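Precorrin-3 methylase (Rhodobacter capsulatus, PDB 3NUT) probably transfers a methyl group from S-adenosylmethionine to a precorrin ring during cobalamin (vitamin B12) biosynthesis, and holds S-adenosyl-L-homocysteine in this crystal. Local coordinates at residues F92-A95 and S96-F99; A68-A71 and L72-A75; K147-E150 and I151-K154; E103-P106 and E107-G110; A49-E52 and G53-L56. All coordinates share one frame; numbering follows the deposited sequence.

Contact 1. Residues F92-A95 and S96-F99; sequences FAMA and SALF. With SAH (S-adenosyl-L-homocysteine), chain E.
Met94 and Ala97 pack together one turn apart at the start of helix 94-104, where the chain leaves the S-adenosyl-L-homocysteine pocket and coils into its first turns. The Met94 chain is bent at both chi2 and chi3 (-62° and -61°), which folds its thioether round toward the next turn and sets SD 4.2 Å from Ala97 CB. Below it the backbone is closed by Leu98 N, which donates to Met94 O at 2.9 Å, so the i to i+4 pattern is under way as soon as the helix begins. This side is tight: Met94 and Leu98 press on Val13 of strand 10-15 and on helix 65-76, while Ala95 and Phe99 lie against Ile115 of strand 113-116. Phe99 also turns toward the second subunit, where its ring meets Trp242 of that chain. The looser part is the N-terminal approach. There a water takes the Ser96 N-H at 3.1 Å and gives only a weak bond to Ala93 O, standing in for a direct link between the two backbones. On the ligand side Phe92 O approaches CG of S-adenosyl-L-homocysteine at 3.4 Å, and Ala93 CB lies 3.5 Å from the ligand's N. The chemistry thus changes within two turns, from backbone and a small methyl lining the cofactor pocket to mainly apolar packing against the sheet and helix 65-76.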
# COMPACT_ATOMS: atom_id res chain seq x y z
N PHE A 92 -7.52 4.93 -5.18
CA PHE A 92 -8.62 4.90 -6.17
C PHE A 92 -9.97 4.77 -5.47
O PHE A 92 -10.71 3.82 -5.71
CB PHE A 92 -8.42 3.74 -7.17
CG PHE A 92 -7.05 3.73 -7.78
CD1 PHE A 92 -6.56 4.89 -8.42
CD2 PHE A 92 -6.25 2.60 -7.71
CE1 PHE A 92 -5.28 4.91 -8.96
CE2 PHE A 92 -4.97 2.60 -8.26
CZ PHE A 92 -4.48 3.76 -8.88
N ALA A 93 -10.26 5.73 -4.57
CA ALA A 93 -11.38 5.61 -3.64
C ALA A 93 -11.86 6.97 -3.16
O ALA A 93 -11.60 7.97 -3.81
CB ALA A 93 -11.02 4.67 -2.45
N MET A 94 -12.55 7.00 -2.03
CA MET A 94 -13.37 8.15 -1.66
C MET A 94 -12.64 9.36 -1.03
O MET A 94 -13.19 10.47 -1.00
CB MET A 94 -14.55 7.69 -0.78
CG MET A 94 -15.75 7.14 -1.55
SD MET A 94 -16.52 8.37 -2.65
CE MET A 94 -17.02 9.64 -1.49
N ALA A 95 -11.43 9.16 -0.51
CA ALA A 95 -10.71 10.26 0.12
C ALA A 95 -10.46 11.41 -0.87
O ALA A 95 -10.73 12.58 -0.54
CB ALA A 95 -9.43 9.79 0.79
N SER A 96 -9.95 11.07 -2.06
CA SER A 96 -9.80 12.01 -3.18
C SER A 96 -11.04 12.83 -3.53
O SER A 96 -10.99 14.06 -3.65
CB SER A 96 -9.40 11.24 -4.44
OG SER A 96 -8.07 11.53 -4.78
N ALA A 97 -12.14 12.11 -3.74
CA ALA A 97 -13.42 12.69 -4.05
C ALA A 97 -13.93 13.62 -2.96
O ALA A 97 -14.57 14.62 -3.26
CB ALA A 97 -14.43 11.59 -4.26
N LEU A 98 -13.68 13.29 -1.71
CA LEU A 98 -14.07 14.18 -0.61
C LEU A 98 -13.33 15.51 -0.72
O LEU A 98 -13.94 16.58 -0.52
CB LEU A 98 -13.86 13.53 0.77
CG LEU A 98 -14.04 14.43 2.01
CD1 LEU A 98 -15.49 14.91 2.12
CD2 LEU A 98 -13.60 13.72 3.30
N PHE A 99 -12.05 15.45 -1.03
CA PHE A 99 -11.25 16.67 -1.15
C PHE A 99 -11.59 17.42 -2.43
O PHE A 99 -11.57 18.67 -2.43
CB PHE A 99 -9.75 16.40 -0.99
CG PHE A 99 -9.40 15.87 0.36
CD1 PHE A 99 -9.60 16.65 1.48
CD2 PHE A 99 -8.93 14.57 0.52
CE1 PHE A 99 -9.31 16.15 2.74
CE2 PHE A 99 -8.64 14.08 1.77
CZ PHE A 99 -8.83 14.84 2.88
N SAH E . -9.58 1.44 -2.22
CA SAH E . -9.47 0.08 -2.83
CB SAH E . -9.38 0.17 -4.37
CG SAH E . -10.74 0.50 -4.99
SD SAH E . -10.85 0.06 -6.70
C SAH E . -8.22 -0.49 -2.27
O SAH E . -7.52 0.31 -1.68
OXT SAH E . -7.86 -1.68 -2.37
C5' SAH E . -11.56 -1.57 -6.63
C4' SAH E . -10.62 -2.61 -7.26
O4' SAH E . -9.66 -3.04 -6.29
C3' SAH E . -11.27 -3.91 -7.77
O3' SAH E . -11.67 -3.87 -9.15
C2' SAH E . -10.17 -4.93 -7.62
O2' SAH E . -9.21 -4.86 -8.70
C1' SAH E . -9.45 -4.46 -6.37
N9 SAH E . -9.95 -5.16 -5.16
C8 SAH E . -10.64 -4.62 -4.13
N7 SAH E . -10.90 -5.57 -3.19
C5 SAH E . -10.36 -6.75 -3.60
C6 SAH E . -10.25 -8.15 -3.09
N6 SAH E . -10.79 -8.54 -1.91
N1 SAH E . -9.60 -9.06 -3.86
C2 SAH E . -9.05 -8.72 -5.04
N3 SAH E . -9.12 -7.47 -5.56
C4 SAH E . -9.75 -6.46 -4.90
O HOH W 1 -8.37 8.55 -2.74

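Contact 2. Residues A68-A71 and L72-A75; sequences ATHA and LEMA
The sulfur of Met74 lies over one face of the His70 ring, 4.0 Å from the ring centroid, a Met-aromatic contact between residues four apart on helix 65-76. SD is displaced toward the rim, close to CE1 and NE2, and the direction to it makes 26° with the ring normal. A chi1 of 177° carries the imidazole away from the backbone N and along the helix toward Met74. Met74 CG supports the same region, 3.7 Å from His70 NE2, so both the methylene and the sulfur meet the imidazole. Glu73 meets this ring differently. The two side chains cross at about a right angle, with ring and carboxylate planes 75° apart, and OE1 comes near the ring plane at the edge, 4.0 Å from CD2. That is proximity without a bond; His70 NE2 is farther still from OE1. The other carboxylate oxygen, OE2, turns to Thr69 CG2 at 3.6 Å, so the extended glutamate passes beside two residues of the preceding turn. Thr69 OG1 is hydrogen-bonded to Leu65 O, an orientation in which CG2 faces Glu73. Beneath these side chains runs a complete ladder, the N-H groups of Leu72, Glu73, Met74 and Ala75 donating to the carbonyls of Ala68, Thr69, His70 and Ala71. Ala68 and Leu72 face helix 94-104 and Ala71 and Met74 meet Val81, so that helix 65-76 lies beside helix 94-104 and rests on strand 80-85, the middle strand of the parallel sheet.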
# COMPACT_ATOMS: atom_id res chain seq x y z
N ALA A 68 -20.15 12.91 -1.34
CA ALA A 68 -19.14 13.55 -0.50
C ALA A 68 -19.61 14.92 -0.06
O ALA A 68 -19.46 15.27 1.10
CB ALA A 68 -17.80 13.64 -1.23
N THR A 69 -20.21 15.68 -0.98
CA THR A 69 -20.85 16.96 -0.68
C THR A 69 -21.95 16.76 0.37
O THR A 69 -22.09 17.54 1.32
CB THR A 69 -21.43 17.59 -1.99
OG1 THR A 69 -20.38 17.72 -2.97
CG2 THR A 69 -22.08 18.95 -1.74
N HIS A 70 -22.71 15.69 0.21
CA HIS A 70 -23.78 15.42 1.15
C HIS A 70 -23.22 15.08 2.52
O HIS A 70 -23.77 15.51 3.54
CB HIS A 70 -24.65 14.29 0.64
CG HIS A 70 -25.75 13.90 1.58
ND1 HIS A 70 -26.10 12.58 1.81
CD2 HIS A 70 -26.59 14.65 2.33
CE1 HIS A 70 -27.11 12.55 2.66
NE2 HIS A 70 -27.43 13.79 2.99
N ALA A 71 -22.14 14.30 2.53
CA ALA A 71 -21.43 13.99 3.76
C ALA A 71 -21.00 15.28 4.47
O ALA A 71 -21.16 15.41 5.68
CB ALA A 71 -20.22 13.12 3.45
N LEU A 72 -20.46 16.24 3.71
CA LEU A 72 -20.04 17.52 4.26
C LEU A 72 -21.22 18.29 4.84
O LEU A 72 -21.08 18.94 5.87
CB LEU A 72 -19.33 18.38 3.21
CG LEU A 72 -17.99 17.97 2.61
CD1 LEU A 72 -17.69 18.97 1.51
CD2 LEU A 72 -16.88 18.00 3.66
N GLU A 73 -22.37 18.18 4.18
CA GLU A 73 -23.56 18.93 4.59
C GLU A 73 -24.10 18.42 5.89
O GLU A 73 -24.60 19.21 6.71
CB GLU A 73 -24.68 18.85 3.54
CG GLU A 73 -24.44 19.69 2.28
CD GLU A 73 -25.36 19.28 1.12
OE1 GLU A 73 -26.28 18.46 1.33
OE2 GLU A 73 -25.19 19.76 -0.01
N MET A 74 -24.02 17.10 6.08
CA MET A 74 -24.51 16.48 7.31
C MET A 74 -23.57 16.84 8.47
O MET A 74 -24.03 17.10 9.57
CB MET A 74 -24.61 14.96 7.17
CG MET A 74 -25.62 14.42 6.14
SD MET A 74 -25.49 12.56 5.98
CE MET A 74 -26.77 12.24 7.07
N ALA A 75 -22.27 16.87 8.19
CA ALA A 75 -21.30 17.19 9.21
C ALA A 75 -21.55 18.59 9.74
O ALA A 75 -21.28 18.88 10.90
CB ALA A 75 -19.88 17.04 8.68

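Contact 3. Residues K147-E150 and I151-K154; sequences KPFE and ILEK
The Phe149 ring has Glu153 CB 4.1 Å from its CE2, with Leu152 CD2 4.4 Å from CE1, both approaching obliquely; its plane is turned 41° from the Glu153 carboxylate, and Arg182 makes a cation-pi contact with it. This is the first turn of helix 149-161, the helix of a beta-alpha-beta unit between strands 137-141 and 165-169. The first torsion of Phe149 (chi1 -177°) swings the ring toward Leu152 and Glu153 and the neighbouring helix 179-190. Round the helix, Ile151 uses its two branches separately: CG1 sits 4.0 Å from Pro148 CD, whereas CG2 reaches Lys147 CD, whose chain crosses it at about a right angle. An alanine at Ile151 would strip both branches away, which is likely to leave the proline ring and the lysine methylenes without their apolar partner and the lysine freer to move. Lys147 also packs on Asp136 of the second subunit. Glu153 N donates to Phe149 O at 3.1 Å and Lys154 N to Glu150 O. At the start of the turn, Ile151 N donates to Pro148 O at 2.9 Å from above the carbonyl plane, 35° out of it.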
# COMPACT_ATOMS: atom_id res chain seq x y z
N LYS A 147 -9.90 9.31 -17.68
CA LYS A 147 -8.67 9.52 -18.46
C LYS A 147 -8.87 9.08 -19.93
O LYS A 147 -9.65 8.16 -20.22
CB LYS A 147 -7.50 8.74 -17.86
CG LYS A 147 -7.20 9.04 -16.39
CD LYS A 147 -5.75 8.69 -15.99
CE LYS A 147 -5.52 7.18 -15.76
NZ LYS A 147 -5.54 6.35 -17.01
N PRO A 148 -8.18 9.76 -20.87
CA PRO A 148 -8.14 9.16 -22.21
C PRO A 148 -7.15 8.00 -22.19
O PRO A 148 -6.13 8.08 -21.49
CB PRO A 148 -7.65 10.30 -23.11
CG PRO A 148 -6.88 11.23 -22.18
CD PRO A 148 -7.43 11.03 -20.79
N PHE A 149 -7.45 6.92 -22.92
CA PHE A 149 -6.57 5.74 -22.99
C PHE A 149 -5.08 6.13 -23.16
O PHE A 149 -4.19 5.47 -22.63
CB PHE A 149 -7.01 4.79 -24.12
CG PHE A 149 -6.20 3.54 -24.19
CD1 PHE A 149 -6.55 2.42 -23.44
CD2 PHE A 149 -5.06 3.48 -24.99
CE1 PHE A 149 -5.78 1.26 -23.49
CE2 PHE A 149 -4.29 2.32 -25.05
CZ PHE A 149 -4.65 1.22 -24.30
N GLU A 150 -4.85 7.21 -23.89
CA GLU A 150 -3.54 7.82 -24.07
C GLU A 150 -2.67 7.85 -22.80
O GLU A 150 -1.52 7.42 -22.82
CB GLU A 150 -3.74 9.23 -24.62
CG GLU A 150 -2.52 9.87 -25.26
CD GLU A 150 -2.65 11.39 -25.30
OE1 GLU A 150 -2.77 11.96 -26.42
OE2 GLU A 150 -2.67 12.02 -24.21
N ILE A 151 -3.23 8.33 -21.69
CA ILE A 151 -2.47 8.48 -20.44
C ILE A 151 -2.13 7.14 -19.76
O ILE A 151 -1.01 6.94 -19.28
CB ILE A 151 -3.19 9.39 -19.43
CG1 ILE A 151 -3.48 10.77 -20.03
CG2 ILE A 151 -2.37 9.47 -18.10
CD1 ILE A 151 -2.25 11.69 -20.25
N LEU A 152 -3.09 6.23 -19.73
CA LEU A 152 -2.87 4.87 -19.26
C LEU A 152 -1.69 4.18 -19.98
O LEU A 152 -0.89 3.45 -19.36
CB LEU A 152 -4.15 4.04 -19.43
CG LEU A 152 -4.08 2.59 -19.00
CD1 LEU A 152 -3.54 2.49 -17.57
CD2 LEU A 152 -5.44 1.88 -19.15
N GLU A 153 -1.59 4.44 -21.28
CA GLU A 153 -0.53 3.86 -22.11
C GLU A 153 0.82 4.47 -21.71
O GLU A 153 1.80 3.74 -21.51
CB GLU A 153 -0.85 4.07 -23.60
CG GLU A 153 -0.02 3.20 -24.55
CD GLU A 153 -0.00 3.69 -26.00
OE1 GLU A 153 0.52 2.94 -26.86
OE2 GLU A 153 -0.48 4.83 -26.29
N LYS A 154 0.86 5.79 -21.57
CA LYS A 154 2.07 6.47 -21.10
C LYS A 154 2.53 5.89 -19.74
O LYS A 154 3.73 5.76 -19.47
CB LYS A 154 1.85 7.99 -21.03
CG LYS A 154 2.97 8.80 -20.34
CD LYS A 154 2.66 10.29 -20.25
CE LYS A 154 1.61 10.59 -19.17
NZ LYS A 154 1.43 12.07 -18.94

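Contact 4. Residues E103-P106 and E107-G110; sequences EAHP and EHAG
Glu107 lays its carboxylate beside His105, the two side chains pointing the same way. OE2 meets the edge of the imidazole in its plane, 3.2 Å from CD2, and therefore touches a carbon of the ring, not a nitrogen. The ring nitrogen ND1 has its partner in Ala101 O, one turn back on helix 94-104, and this hydrogen bond holds the imidazole against the helix end. NE2 stands 4.5 Å from OE2 without contact; if the histidine is charged, the nearby carboxylate would probably steady that charge. Glu107 gets there by a sharp bend: CG lies between its backbone N and carbonyl carbon (chi1 66°), and chi2 turns the carboxylate back beside His105. Its CG also covers the His108 ring, 4.0 Å above the plane and over the centre. The backbone marks the exit of helix 94-104 into a short 3-10 turn before strand 113-116. Here His108 N donates to His105 O and Ala109 N to Pro106 O, both at 3.1 Å. Neither donor uses a lone pair in the carbonyl plane; the first stands 38° out of it, the second 68°. His108 O is in turn taken by Thr111 OG1. His108 CD2 packs 3.8 Å from His105 CB, and the two histidines lean on helix 65-76, His105 on Thr69 and His108 on Leu72 and Glu73.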
# COMPACT_ATOMS: atom_id res chain seq x y z
N GLU A 103 -12.97 21.23 -2.27
CA GLU A 103 -12.47 22.29 -3.13
C GLU A 103 -13.62 22.96 -3.92
O GLU A 103 -13.59 24.18 -4.16
CB GLU A 103 -11.38 21.76 -4.05
CG GLU A 103 -10.55 22.84 -4.76
CD GLU A 103 -11.17 23.31 -6.10
OE1 GLU A 103 -10.79 24.42 -6.57
OE2 GLU A 103 -12.03 22.59 -6.67
N ALA A 104 -14.63 22.19 -4.32
CA ALA A 104 -15.73 22.76 -5.11
C ALA A 104 -16.76 23.46 -4.25
O ALA A 104 -17.65 24.15 -4.78
CB ALA A 104 -16.41 21.70 -5.95
N HIS A 105 -16.67 23.31 -2.94
CA HIS A 105 -17.66 23.94 -2.05
C HIS A 105 -16.97 24.69 -0.91
O HIS A 105 -16.89 24.18 0.21
CB HIS A 105 -18.63 22.91 -1.51
CG HIS A 105 -19.43 22.22 -2.57
ND1 HIS A 105 -18.90 21.22 -3.37
CD2 HIS A 105 -20.71 22.38 -2.97
CE1 HIS A 105 -19.82 20.80 -4.21
NE2 HIS A 105 -20.93 21.49 -3.99
N PRO A 106 -16.48 25.90 -1.19
CA PRO A 106 -15.81 26.66 -0.13
C PRO A 106 -16.68 26.94 1.13
O PRO A 106 -16.14 27.26 2.19
CB PRO A 106 -15.37 27.97 -0.84
CG PRO A 106 -16.15 28.02 -2.12
CD PRO A 106 -16.41 26.60 -2.50
N GLU A 107 -17.99 26.76 1.03
CA GLU A 107 -18.87 26.96 2.20
C GLU A 107 -18.69 25.94 3.36
O GLU A 107 -19.23 26.12 4.46
CB GLU A 107 -20.35 27.18 1.78
CG GLU A 107 -21.14 26.00 1.11
CD GLU A 107 -20.74 25.68 -0.37
OE1 GLU A 107 -19.81 26.31 -0.94
OE2 GLU A 107 -21.37 24.77 -0.97
N HIS A 108 -17.91 24.88 3.08
CA HIS A 108 -17.65 23.76 4.00
C HIS A 108 -16.16 23.75 4.36
O HIS A 108 -15.65 22.82 5.00
CB HIS A 108 -18.06 22.41 3.34
CG HIS A 108 -19.51 22.32 2.97
ND1 HIS A 108 -20.52 22.64 3.85
CD2 HIS A 108 -20.13 21.97 1.81
CE1 HIS A 108 -21.69 22.50 3.26
NE2 HIS A 108 -21.49 22.10 2.02
N ALA A 109 -15.43 24.77 3.91
CA ALA A 109 -14.07 25.00 4.35
C ALA A 109 -14.10 25.01 5.88
O ALA A 109 -14.98 25.64 6.49
CB ALA A 109 -13.57 26.35 3.82
N GLY A 110 -13.15 24.32 6.50
CA GLY A 110 -13.14 24.21 7.95
C GLY A 110 -13.79 22.95 8.52
O GLY A 110 -13.53 22.61 9.67

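Contact 5. Residues A49-E52 and G53-L56; sequences APRE and GLTL
Leu54 lies over one face of the Arg51 guanidinium, with CD2 4.0 Å above the plane and toward its rim and CD1 4.0 Å from NH2. Nearer the backbone, Arg51 NE approaches Leu54 CB at 3.8 Å. The chains meet because residues 51 to 54 form a type II beta turn, closed by Leu54 N donating to Arg51 O at 3.1 Å, with an N-H...O angle of 169°. Gly53 occupies the third position with a positive phi of 98°, where a side chain would collide with Glu52 O. Arg51 folds inward over the leucine through its first torsion, chi1 being 76°, and a bend at the second. Its far end is then held from outside the turn: NH2 donates to the carbonyl oxygens of Leu32 and Ala35, and NH1 gives a weak bond to Ala49 O. An alanine in place of Arg51 would probably leave the Leu32 and Ala35 carbonyls without this donor and uncover the leucine branches. Farther out, Leu54 packs on Ile38 of strand 37-40 just as the chain enters strand 55-58. One cation thus does two jobs: its NH2 ties the loop to the backbone oxygens of Leu32 and Ala35, and its flat face shields an apolar side chain.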
# COMPACT_ATOMS: atom_id res chain seq x y z
N ALA A 49 -23.64 -2.84 14.27
CA ALA A 49 -24.46 -2.99 15.47
C ALA A 49 -25.52 -1.90 15.49
O ALA A 49 -25.18 -0.74 15.40
CB ALA A 49 -23.57 -2.92 16.74
N PRO A 50 -26.82 -2.26 15.59
CA PRO A 50 -27.87 -1.24 15.64
C PRO A 50 -27.82 -0.45 16.93
O PRO A 50 -27.42 -0.99 17.98
CB PRO A 50 -29.16 -2.06 15.60
CG PRO A 50 -28.77 -3.36 14.94
CD PRO A 50 -27.38 -3.62 15.48
N ARG A 51 -28.22 0.81 16.87
CA ARG A 51 -28.34 1.63 18.07
C ARG A 51 -29.08 2.93 17.81
O ARG A 51 -29.17 3.40 16.68
CB ARG A 51 -26.97 1.91 18.72
CG ARG A 51 -26.11 2.97 18.00
CD ARG A 51 -25.12 2.29 17.08
NE ARG A 51 -24.16 3.20 16.45
CZ ARG A 51 -23.06 2.79 15.83
NH1 ARG A 51 -22.77 1.49 15.76
NH2 ARG A 51 -22.26 3.68 15.26
N GLU A 52 -29.60 3.50 18.88
CA GLU A 52 -30.39 4.72 18.84
C GLU A 52 -29.57 5.78 18.10
O GLU A 52 -28.44 6.06 18.45
CB GLU A 52 -30.75 5.12 20.29
CG GLU A 52 -31.00 6.62 20.60
CD GLU A 52 -30.82 6.96 22.09
OE1 GLU A 52 -31.45 6.28 22.96
OE2 GLU A 52 -30.04 7.91 22.39
N GLY A 53 -30.15 6.32 17.02
CA GLY A 53 -29.56 7.43 16.29
C GLY A 53 -28.75 7.09 15.04
O GLY A 53 -28.44 8.00 14.27
N LEU A 54 -28.43 5.81 14.84
CA LEU A 54 -27.61 5.38 13.69
C LEU A 54 -28.41 5.30 12.41
O LEU A 54 -29.43 4.64 12.35
CB LEU A 54 -26.89 4.04 13.92
CG LEU A 54 -26.15 3.44 12.70
CD1 LEU A 54 -24.88 4.22 12.35
CD2 LEU A 54 -25.83 1.96 12.92
N THR A 55 -27.88 5.94 11.37
CA THR A 55 -28.53 5.92 10.08
C THR A 55 -27.53 5.64 8.94
O THR A 55 -26.36 6.08 8.98
CB THR A 55 -29.40 7.18 9.87
OG1 THR A 55 -29.31 7.61 8.52
CG2 THR A 55 -28.93 8.32 10.70
N LEU A 56 -27.99 4.89 7.96
CA LEU A 56 -27.15 4.43 6.84
C LEU A 56 -27.67 5.00 5.54
O LEU A 56 -28.88 5.07 5.34
CB LEU A 56 -27.23 2.91 6.75
CG LEU A 56 -26.24 1.95 7.42
CD1 LEU A 56 -26.03 2.25 8.87
CD2 LEU A 56 -26.75 0.54 7.20

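Contacts 1 and 2 are buried, whereas contacts 3, 4 and 5 lie at the surface. Helices 94-104 and 65-76 bind three of them together: Leu98 of contact 1 packs on Leu72 of contact 2, and contact 4, at the far end of helix 94-104, leans on the same helix 65-76. Contact 1 alone touches the ligand and is mainly apolar; in contact 2 a sulfur meets an imidazole. Contact 4 leaves helix 94-104 and contact 5 leads into strand 55-58; here carboxylate, imidazole or guanidinium groups take part. Contact 3 starts a helix in a separate beta-alpha-beta unit, its centre about 43 Å from that of contact 5. Contacts 1, 3 and, through Glu103, 4 reach the second subunit.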